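PDB 4N0T: U4/U6 snRNA-associated-splicing factor PRP24 from Saccharomyces cerevisiae, which acts as a recycling factor of the spliceosome, binding U6 snRNA and taking part in its annealing with U4 snRNA. Local coordinates for residues A[170-173]-A[177-180]; A[192-197]-A[243-248]; A[200-205]-A[237-242]. One frame throughout, in Å; residues are numbered along the deposited sequence.

All three contacts belong to the third RNA recognition motif region and its approach. From the N terminus, contact 1 comes first: it closes the short turn between helix 172-175 and strand 179-185 and is complete before the others begin. The chain then enters helix 192-199, where contact 2 opens, to be closed some 45 residues later by the short edge strand 244-245. Contact 3 falls wholly within that span, joining the loop behind helix 192-199 to the end of helix 231-237. Contacts 2 and 3 touch through Arg-196 and Ile-205, and contacts 1 and 3 through Ile-180 and Leu-238, linking helix 192-199 and the chain just after helix 231-237 to strands of one sheet.

Contact 1. Residues A[170-173]-A[177-180]; sequences TDSA and GREI. With nucleotides of chain B.
Ala-173 and Arg-178 meet in a helix C-cap, at the turn that leads from the short helix 172-175 into strand 179-185, the central strand of its sheet. The backbone N of Arg-178 gives a nearly straight hydrogen bond (163°) to Ala-173 O, 2.9 Å away. Gly-177, with positive phi, is the first residue to leave the helix and swings the chain back so that this bond can form.

The arginine side chain then folds over the helix it has just left. Its bend at chi3 (-74°) lays one guanidinium face on the alanine methyl, whose CB stands 3.4 Å above the guanidinium plane, offset toward the rim. Salt bridges to Glu-206 through NH1 and to Glu-176 through NE help fix the rotation of the flat group. A water 2.8 Å from Ser-172 OG also links weakly to Arg-178 NH2; the same serine oxygen bonds Arg-169 O.

RNA bases are met both ahead of the helix, at Thr-170, and just after the turn, at Glu-179. Thr-170 N donates to N3 of C19 of chain B (3.0 Å), and N4 of that base donates to Thr-170 OG1 (3.0 Å). Glu-179, its chain extended, receives N4 of C14 of chain B at OE1 (2.8 Å), an oxygen that also bonds Thr-174. Its OE2 lies 2.7 Å from C14 N3, so a proton is probably held by one of these two atoms. The arrangement is a Schellman motif leading into the first strand of an RNA recognition motif, with base-recognising groups on either side of it.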
loop_
_atom_site.group_PDB
_atom_site.type_symbol
_atom_site.label_atom_id
_atom_site.label_comp_id
_atom_site.label_asym_id
_atom_site.label_seq_id
_atom_site.Cartn_x
_atom_site.Cartn_y
_atom_site.Cartn_z
ATOM N N THR A 170 1.436 14.147 4.791
ATOM C CA THR A 170 1.196 15.496 4.279
ATOM C C THR A 170 -0.299 15.776 4.154
ATOM O O THR A 170 -0.714 16.943 4.107
ATOM C CB THR A 170 1.924 15.750 2.944
ATOM O OG1 THR A 170 1.362 14.924 1.919
ATOM C CG2 THR A 170 3.431 15.481 3.078
ATOM N N ASP A 171 -1.106 14.713 4.115
ATOM C CA ASP A 171 -2.557 14.836 4.034
ATOM C C ASP A 171 -3.236 14.616 5.388
ATOM O O ASP A 171 -4.433 14.314 5.447
ATOM C CB ASP A 171 -3.134 13.856 2.990
ATOM C CG ASP A 171 -2.804 12.400 3.308
ATOM O OD1 ASP A 171 -2.154 12.149 4.344
ATOM O OD2 ASP A 171 -3.222 11.499 2.538
ATOM N N SER A 172 -2.487 14.777 6.479
ATOM C CA SER A 172 -3.002 14.387 7.789
ATOM C C SER A 172 -4.206 15.218 8.235
ATOM O O SER A 172 -5.053 14.731 8.983
ATOM C CB SER A 172 -1.912 14.478 8.851
ATOM O OG SER A 172 -1.375 15.782 8.887
ATOM N N ALA A 173 -4.282 16.458 7.772
ATOM C CA ALA A 173 -5.384 17.331 8.203
ATOM C C ALA A 173 -6.736 16.738 7.799
ATOM O O ALA A 173 -7.702 16.768 8.572
ATOM C CB ALA A 173 -5.204 18.752 7.649
ATOM N N GLY A 177 -9.873 15.159 10.319
ATOM C CA GLY A 177 -11.171 15.814 10.331
ATOM C C GLY A 177 -11.057 17.311 10.488
ATOM O O GLY A 177 -11.969 17.953 11.018
ATOM N N ARG A 178 -9.942 17.877 10.033
ATOM C CA ARG A 178 -9.722 19.317 10.202
ATOM C C ARG A 178 -9.940 20.118 8.927
ATOM O O ARG A 178 -9.787 21.341 8.933
ATOM C CB ARG A 178 -8.299 19.575 10.703
ATOM C CG ARG A 178 -8.041 19.015 12.079
ATOM C CD ARG A 178 -6.710 19.488 12.633
ATOM N NE ARG A 178 -5.528 18.869 12.027
ATOM C CZ ARG A 178 -4.659 19.522 11.262
ATOM N NH1 ARG A 178 -4.859 20.802 10.966
ATOM N NH2 ARG A 178 -3.589 18.904 10.783
ATOM N N GLU A 179 -10.255 19.432 7.827
ATOM C CA GLU A 179 -10.402 20.101 6.539
ATOM C C GLU A 179 -11.853 20.114 6.101
ATOM O O GLU A 179 -12.500 19.058 6.028
ATOM C CB GLU A 179 -9.553 19.412 5.450
ATOM C CG GLU A 179 -9.646 20.141 4.095
ATOM C CD GLU A 179 -8.919 19.404 2.976
ATOM O OE1 GLU A 179 -9.032 18.158 2.917
ATOM O OE2 GLU A 179 -8.225 20.063 2.160
ATOM N N ILE A 180 -12.375 21.300 5.798
ATOM C CA ILE A 180 -13.721 21.392 5.253
ATOM C C ILE A 180 -13.652 21.643 3.751
ATOM O O ILE A 180 -12.646 22.177 3.228
ATOM C CB ILE A 180 -14.572 22.498 5.930
ATOM C CG1 ILE A 180 -13.894 23.862 5.802
ATOM C CG2 ILE A 180 -14.815 22.144 7.405
ATOM C CD1 ILE A 180 -14.839 25.050 6.140
ATOM P P C B 19 1.372 5.226 1.735
ATOM O OP1 C B 19 1.175 3.804 2.093
ATOM O OP2 C B 19 0.195 6.101 1.458
ATOM O "O5'" C B 19 2.187 5.999 2.865
ATOM C "C5'" C B 19 3.383 5.435 3.393
ATOM C "C4'" C B 19 4.089 6.427 4.270
ATOM O "O4'" C B 19 4.521 7.561 3.470
ATOM C "C3'" C B 19 3.211 7.056 5.338
ATOM O "O3'" C B 19 3.059 6.217 6.464
ATOM C "C2'" C B 19 3.927 8.361 5.618
ATOM O "O2'" C B 19 5.097 8.116 6.391
ATOM C "C1'" C B 19 4.357 8.752 4.205
ATOM N N1 C B 19 3.319 9.572 3.525
ATOM C C2 C B 19 3.294 10.936 3.820
ATOM O O2 C B 19 4.126 11.377 4.642
ATOM N N3 C B 19 2.372 11.718 3.219
ATOM C C4 C B 19 1.495 11.185 2.351
ATOM N N4 C B 19 0.591 12.008 1.780
ATOM C C5 C B 19 1.496 9.794 2.023
ATOM C C6 C B 19 2.422 9.031 2.638
ATOM P P C B 14 -7.732 16.614 -6.426
ATOM O OP1 C B 14 -7.864 16.436 -7.903
ATOM O OP2 C B 14 -7.123 15.527 -5.604
ATOM O "O5'" C B 14 -6.880 17.920 -6.113
ATOM C "C5'" C B 14 -7.111 19.144 -6.807
ATOM C "C4'" C B 14 -7.051 20.324 -5.873
ATOM O "O4'" C B 14 -8.137 20.220 -4.917
ATOM C "C3'" C B 14 -5.807 20.433 -4.996
ATOM O "O3'" C B 14 -4.710 21.040 -5.647
ATOM C "C2'" C B 14 -6.304 21.254 -3.820
ATOM O "O2'" C B 14 -6.425 22.624 -4.197
ATOM C "C1'" C B 14 -7.721 20.721 -3.666
ATOM N N1 C B 14 -7.886 19.666 -2.634
ATOM C C2 C B 14 -7.782 20.045 -1.295
ATOM O O2 C B 14 -7.473 21.218 -1.016
ATOM N N3 C B 14 -8.006 19.132 -0.332
ATOM C C4 C B 14 -8.331 17.877 -0.648
ATOM N N4 C B 14 -8.538 17.046 0.372
ATOM C C5 C B 14 -8.468 17.452 -2.006
ATOM C C6 C B 14 -8.252 18.383 -2.958
HETATM O O HOH W 1 -1.443 16.695 11.506
#

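Contact 2. Residues A[192-197]-A[243-248]; sequences ENLLRE and SLLGNR
Leu-194 and Leu-245 reach toward each other from helix 192-199 and the edge strand 244-245, and meet tip to tip. The touch is between single methyls, Leu-194 CD1 and Leu-245 CD1, 3.8 Å apart. Leu-194 holds CG anti to its backbone N (chi1 -178°), which carries the branch outward from the helix, while chi2 of -92° lies away from a staggered value. The first torsion of Leu-245 is likewise off its usual staggered position, so both ends of the pair adopt uncommon shapes where they meet.

Leu-195, one residue further along the helix, is a looser neighbour. Its CD2 comes within 4.4 Å of the same Leu-245 CD1, but the side chain is turned mainly into the sheet, where it packs on Ala-224 and Met-226 of strand 222-228. Leu-245 in turn rests on Leu-189 and Ile-250, and the three leucines thus continue the apolar layer between helix and sheet out to its border. The backbones stay well apart, 9.5 Å between the CA atoms of Leu-195 and Leu-245, and no hydrogen bond crosses.

Each segment is braced internally. On the helix, Arg-196 grips Glu-192 side-on: NE at 3.1 Å and NH2 at 3.2 Å both donate to OE2, which lies in the guanidinium plane. Opposite, a type II' turn from Leu-245 to Arg-248, with Gly-246 at positive phi, is closed by Leu-245 N to Arg-248 O (2.8 Å) and Arg-248 N to Leu-245 O (3.0 Å). This tight hairpin joins the short extra strand to the last strand of the RNA recognition motif, and here Leu-245, at its start, packs against the first helix of that fold.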
loop_
_atom_site.group_PDB
_atom_site.type_symbol
_atom_site.label_atom_id
_atom_site.label_comp_id
_atom_site.label_asym_id
_atom_site.label_seq_id
_atom_site.Cartn_x
_atom_site.Cartn_y
_atom_site.Cartn_z
ATOM N N GLU A 192 -10.021 34.153 -1.258
ATOM C CA GLU A 192 -9.436 33.696 -0.006
ATOM C C GLU A 192 -9.701 34.655 1.147
ATOM O O GLU A 192 -9.991 34.219 2.268
ATOM C CB GLU A 192 -7.941 33.463 -0.174
ATOM C CG GLU A 192 -7.294 32.949 1.078
ATOM C CD GLU A 192 -5.891 32.479 0.850
ATOM O OE1 GLU A 192 -5.548 32.154 -0.311
ATOM O OE2 GLU A 192 -5.133 32.419 1.841
ATOM N N ASN A 193 -9.618 35.955 0.869
ATOM C CA ASN A 193 -9.862 36.960 1.901
ATOM C C ASN A 193 -11.276 36.863 2.446
ATOM O O ASN A 193 -11.478 36.907 3.654
ATOM C CB ASN A 193 -9.603 38.373 1.376
ATOM C CG ASN A 193 -8.144 38.612 1.041
ATOM O OD1 ASN A 193 -7.264 37.877 1.492
ATOM N ND2 ASN A 193 -7.881 39.646 0.243
ATOM N N LEU A 194 -12.245 36.728 1.545
ATOM C CA LEU A 194 -13.647 36.610 1.941
ATOM C C LEU A 194 -13.897 35.337 2.743
ATOM O O LEU A 194 -14.585 35.372 3.769
ATOM C CB LEU A 194 -14.555 36.667 0.706
ATOM C CG LEU A 194 -16.084 36.601 0.839
ATOM C CD1 LEU A 194 -16.598 35.183 0.728
ATOM C CD2 LEU A 194 -16.590 37.239 2.126
ATOM N N LEU A 195 -13.316 34.226 2.295
ATOM C CA LEU A 195 -13.469 32.954 2.996
ATOM C C LEU A 195 -12.855 33.022 4.391
ATOM O O LEU A 195 -13.468 32.574 5.370
ATOM C CB LEU A 195 -12.846 31.808 2.188
ATOM C CG LEU A 195 -13.587 31.584 0.870
ATOM C CD1 LEU A 195 -12.906 30.525 0.011
ATOM C CD2 LEU A 195 -15.051 31.195 1.142
ATOM N N ARG A 196 -11.658 33.602 4.491
ATOM C CA ARG A 196 -11.023 33.806 5.796
ATOM C C ARG A 196 -11.905 34.643 6.710
ATOM O O ARG A 196 -12.130 34.270 7.865
ATOM C CB ARG A 196 -9.655 34.487 5.654
ATOM C CG ARG A 196 -8.585 33.580 5.100
ATOM C CD ARG A 196 -7.188 34.204 5.082
ATOM N NE ARG A 196 -6.190 33.241 4.608
ATOM C CZ ARG A 196 -5.566 32.372 5.397
ATOM N NH1 ARG A 196 -5.836 32.349 6.699
ATOM N NH2 ARG A 196 -4.679 31.524 4.889
ATOM N N GLU A 197 -12.404 35.765 6.194
ATOM C CA GLU A 197 -13.259 36.648 6.993
ATOM C C GLU A 197 -14.512 35.927 7.477
ATOM O O GLU A 197 -14.982 36.167 8.587
ATOM C CB GLU A 197 -13.668 37.882 6.186
ATOM C CG GLU A 197 -12.531 38.838 5.870
ATOM C CD GLU A 197 -12.899 39.838 4.784
ATOM O OE1 GLU A 197 -12.030 40.655 4.406
ATOM O OE2 GLU A 197 -14.059 39.803 4.307
ATOM N N SER A 243 -25.921 27.952 4.571
ATOM C CA SER A 243 -26.000 29.379 4.871
ATOM C C SER A 243 -25.825 30.207 3.602
ATOM O O SER A 243 -25.365 29.700 2.566
ATOM C CB SER A 243 -24.961 29.778 5.921
ATOM O OG SER A 243 -23.680 29.904 5.333
ATOM N N LEU A 244 -26.230 31.475 3.665
ATOM C CA LEU A 244 -26.032 32.391 2.553
ATOM C C LEU A 244 -24.705 33.120 2.686
ATOM O O LEU A 244 -24.365 33.621 3.763
ATOM C CB LEU A 244 -27.167 33.436 2.490
ATOM C CG LEU A 244 -28.501 32.975 1.905
ATOM C CD1 LEU A 244 -29.564 34.064 2.042
ATOM C CD2 LEU A 244 -28.332 32.622 0.445
ATOM N N LEU A 245 -23.955 33.149 1.590
ATOM C CA LEU A 245 -22.807 34.032 1.430
ATOM C C LEU A 245 -23.152 34.939 0.275
ATOM O O LEU A 245 -23.251 34.483 -0.867
ATOM C CB LEU A 245 -21.550 33.239 1.073
ATOM C CG LEU A 245 -20.510 32.962 2.152
ATOM C CD1 LEU A 245 -19.196 32.482 1.533
ATOM C CD2 LEU A 245 -20.287 34.192 3.012
ATOM N N GLY A 246 -23.339 36.225 0.555
ATOM C CA GLY A 246 -23.919 37.106 -0.438
ATOM C C GLY A 246 -25.278 36.553 -0.826
ATOM O O GLY A 246 -26.117 36.305 0.041
ATOM N N ASN A 247 -25.491 36.321 -2.117
ATOM C CA ASN A 247 -26.763 35.757 -2.567
ATOM C C ASN A 247 -26.645 34.290 -2.968
ATOM O O ASN A 247 -27.469 33.760 -3.717
ATOM C CB ASN A 247 -27.333 36.579 -3.722
ATOM C CG ASN A 247 -26.323 36.808 -4.819
ATOM O OD1 ASN A 247 -25.489 35.945 -5.100
ATOM N ND2 ASN A 247 -26.377 37.982 -5.437
ATOM N N ARG A 248 -25.625 33.622 -2.456
ATOM C CA ARG A 248 -25.385 32.245 -2.840
ATOM C C ARG A 248 -25.483 31.333 -1.616
ATOM O O ARG A 248 -24.853 31.595 -0.585
ATOM C CB ARG A 248 -24.009 32.162 -3.507
ATOM C CG ARG A 248 -23.626 30.806 -4.023
ATOM C CD ARG A 248 -24.546 30.322 -5.134
ATOM N NE ARG A 248 -24.321 30.935 -6.450
ATOM C CZ ARG A 248 -23.502 30.443 -7.383
ATOM N NH1 ARG A 248 -22.771 29.355 -7.145
ATOM N NH2 ARG A 248 -23.394 31.050 -8.558
#

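Contact 3. Residues A[200-205]-A[237-242]; sequences EGFGSI and ALQMNR
Phe-202 lays its ring flat over the backbone of Ala-237, whose CA sits 3.7 Å from the ring centroid, above the centre of one face. This CH-pi contact lies in the RNA recognition motif, where the loop after helix 192-199 meets the end of helix 231-237, and so joins the two helices that cover one side of the sheet. With CG anti to the carbonyl carbon (chi1 -69°), the phenylalanine points toward segment 237-242, and its CD2 also meets the alanine methyl CB at 3.9 Å. Ala-237 itself is buried against Phe-199 and Phe-228.

Two side chains of the 3-10 segment 238-240 flank the ring. Gln-239 brings NE2 to the ring edge, 3.8 Å from Phe-202 CE1, with its amide plane turned 62° from the ring; that NE2 is held by Arg-236 O. Met-240, bent at chi2 and chi3, curls past the ring and packs also on Val-252 and Phe-199. Replacing Phe-202 with an alanine would probably uncover Ala-237 CA and leave the methionine without its aromatic partner, weakening the tie between the two helix ends.

On the backbone, Phe-202 O accepts a hydrogen bond from Ser-233 OG. Met-240 CG approaches obliquely, within 3.5 Å of Phe-202 CE2, while SD stands at the ring edge in a Met-aromatic contact, 84° off the normal and 5.4 Å from the Phe-202 centroid.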
loop_
_atom_site.group_PDB
_atom_site.type_symbol
_atom_site.label_atom_id
_atom_site.label_comp_id
_atom_site.label_asym_id
_atom_site.label_seq_id
_atom_site.Cartn_x
_atom_site.Cartn_y
_atom_site.Cartn_z
ATOM N N GLU A 200 -12.970 32.566 9.986
ATOM C CA GLU A 200 -11.926 32.627 11.023
ATOM C C GLU A 200 -12.478 32.742 12.448
ATOM O O GLU A 200 -11.778 32.433 13.412
ATOM C CB GLU A 200 -10.935 33.760 10.769
ATOM C CG GLU A 200 -11.572 35.136 10.928
ATOM C CD GLU A 200 -10.663 36.258 10.474
ATOM O OE1 GLU A 200 -9.474 36.003 10.219
ATOM O OE2 GLU A 200 -11.156 37.400 10.360
ATOM N N GLY A 201 -13.733 33.163 12.575
ATOM C CA GLY A 201 -14.393 33.190 13.871
ATOM C C GLY A 201 -14.484 31.825 14.538
ATOM O O GLY A 201 -14.509 31.724 15.768
ATOM N N PHE A 202 -14.544 30.763 13.730
ATOM C CA PHE A 202 -14.671 29.417 14.275
ATOM C C PHE A 202 -13.369 28.903 14.897
ATOM O O PHE A 202 -13.396 28.039 15.770
ATOM C CB PHE A 202 -15.144 28.447 13.181
ATOM C CG PHE A 202 -16.553 28.689 12.739
ATOM C CD1 PHE A 202 -17.621 28.325 13.553
ATOM C CD2 PHE A 202 -16.821 29.302 11.525
ATOM C CE1 PHE A 202 -18.920 28.552 13.160
ATOM C CE2 PHE A 202 -18.122 29.536 11.124
ATOM C CZ PHE A 202 -19.177 29.156 11.941
ATOM N N GLY A 203 -12.238 29.435 14.447
ATOM C CA GLY A 203 -10.938 28.977 14.928
ATOM C C GLY A 203 -9.826 29.327 13.957
ATOM O O GLY A 203 -10.087 29.771 12.840
ATOM N N SER A 204 -8.575 29.130 14.373
ATOM C CA SER A 204 -7.431 29.464 13.527
ATOM C C SER A 204 -7.415 28.643 12.241
ATOM O O SER A 204 -7.526 27.418 12.284
ATOM C CB SER A 204 -6.117 29.219 14.280
ATOM O OG SER A 204 -6.004 30.082 15.398
ATOM N N ILE A 205 -7.261 29.328 11.115
ATOM C CA ILE A 205 -7.189 28.671 9.813
ATOM C C ILE A 205 -5.733 28.401 9.439
ATOM O O ILE A 205 -4.914 29.318 9.343
ATOM C CB ILE A 205 -7.849 29.531 8.730
ATOM C CG1 ILE A 205 -9.346 29.657 9.006
ATOM C CG2 ILE A 205 -7.622 28.921 7.346
ATOM C CD1 ILE A 205 -10.025 30.727 8.164
ATOM N N ALA A 237 -17.574 24.820 12.195
ATOM C CA ALA A 237 -17.690 25.526 10.915
ATOM C C ALA A 237 -18.731 24.874 9.985
ATOM O O ALA A 237 -19.217 25.504 9.039
ATOM C CB ALA A 237 -16.318 25.617 10.224
ATOM N N LEU A 238 -19.094 23.621 10.264
ATOM C CA LEU A 238 -20.110 22.940 9.463
ATOM C C LEU A 238 -21.481 23.595 9.594
ATOM O O LEU A 238 -22.366 23.384 8.754
ATOM C CB LEU A 238 -20.193 21.455 9.828
ATOM C CG LEU A 238 -18.913 20.651 9.634
ATOM C CD1 LEU A 238 -19.120 19.207 10.082
ATOM C CD2 LEU A 238 -18.428 20.720 8.177
ATOM N N GLN A 239 -21.663 24.414 10.626
ATOM C CA GLN A 239 -22.914 25.166 10.767
ATOM C C GLN A 239 -23.121 26.142 9.617
ATOM O O GLN A 239 -24.233 26.629 9.398
ATOM C CB GLN A 239 -22.920 25.956 12.076
ATOM C CG GLN A 239 -22.929 25.126 13.345
ATOM C CD GLN A 239 -22.707 25.999 14.565
ATOM O OE1 GLN A 239 -23.661 26.464 15.196
ATOM N NE2 GLN A 239 -21.442 26.256 14.887
ATOM N N MET A 240 -22.046 26.447 8.891
ATOM C CA MET A 240 -22.150 27.306 7.716
ATOM C C MET A 240 -22.806 26.600 6.519
ATOM O O MET A 240 -23.111 27.246 5.513
ATOM C CB MET A 240 -20.770 27.851 7.318
ATOM C CG MET A 240 -20.165 28.823 8.312
ATOM S SD MET A 240 -20.917 30.452 8.131
ATOM C CE MET A 240 -19.996 31.035 6.703
ATOM N N ASN A 241 -23.007 25.286 6.619
ATOM C CA ASN A 241 -23.701 24.528 5.566
ATOM C C ASN A 241 -25.123 25.061 5.381
ATOM O O ASN A 241 -25.844 25.271 6.365
ATOM C CB ASN A 241 -23.744 23.039 5.916
ATOM C CG ASN A 241 -24.274 22.184 4.780
ATOM O OD1 ASN A 241 -23.890 22.356 3.617
ATOM N ND2 ASN A 241 -25.171 21.262 5.111
ATOM N N ARG A 242 -25.499 25.293 4.125
ATOM C CA ARG A 242 -26.816 25.838 3.740
ATOM C C ARG A 242 -26.985 27.312 4.098
ATOM O O ARG A 242 -28.074 27.875 3.933
ATOM C CB ARG A 242 -27.967 25.025 4.342
ATOM C CG ARG A 242 -27.894 23.539 4.058
ATOM C CD ARG A 242 -28.666 23.197 2.807
ATOM N NE ARG A 242 -29.705 22.211 3.083
ATOM C CZ ARG A 242 -30.931 22.250 2.572
ATOM N NH1 ARG A 242 -31.281 23.233 1.753
ATOM N NH2 ARG A 242 -31.807 21.306 2.886
#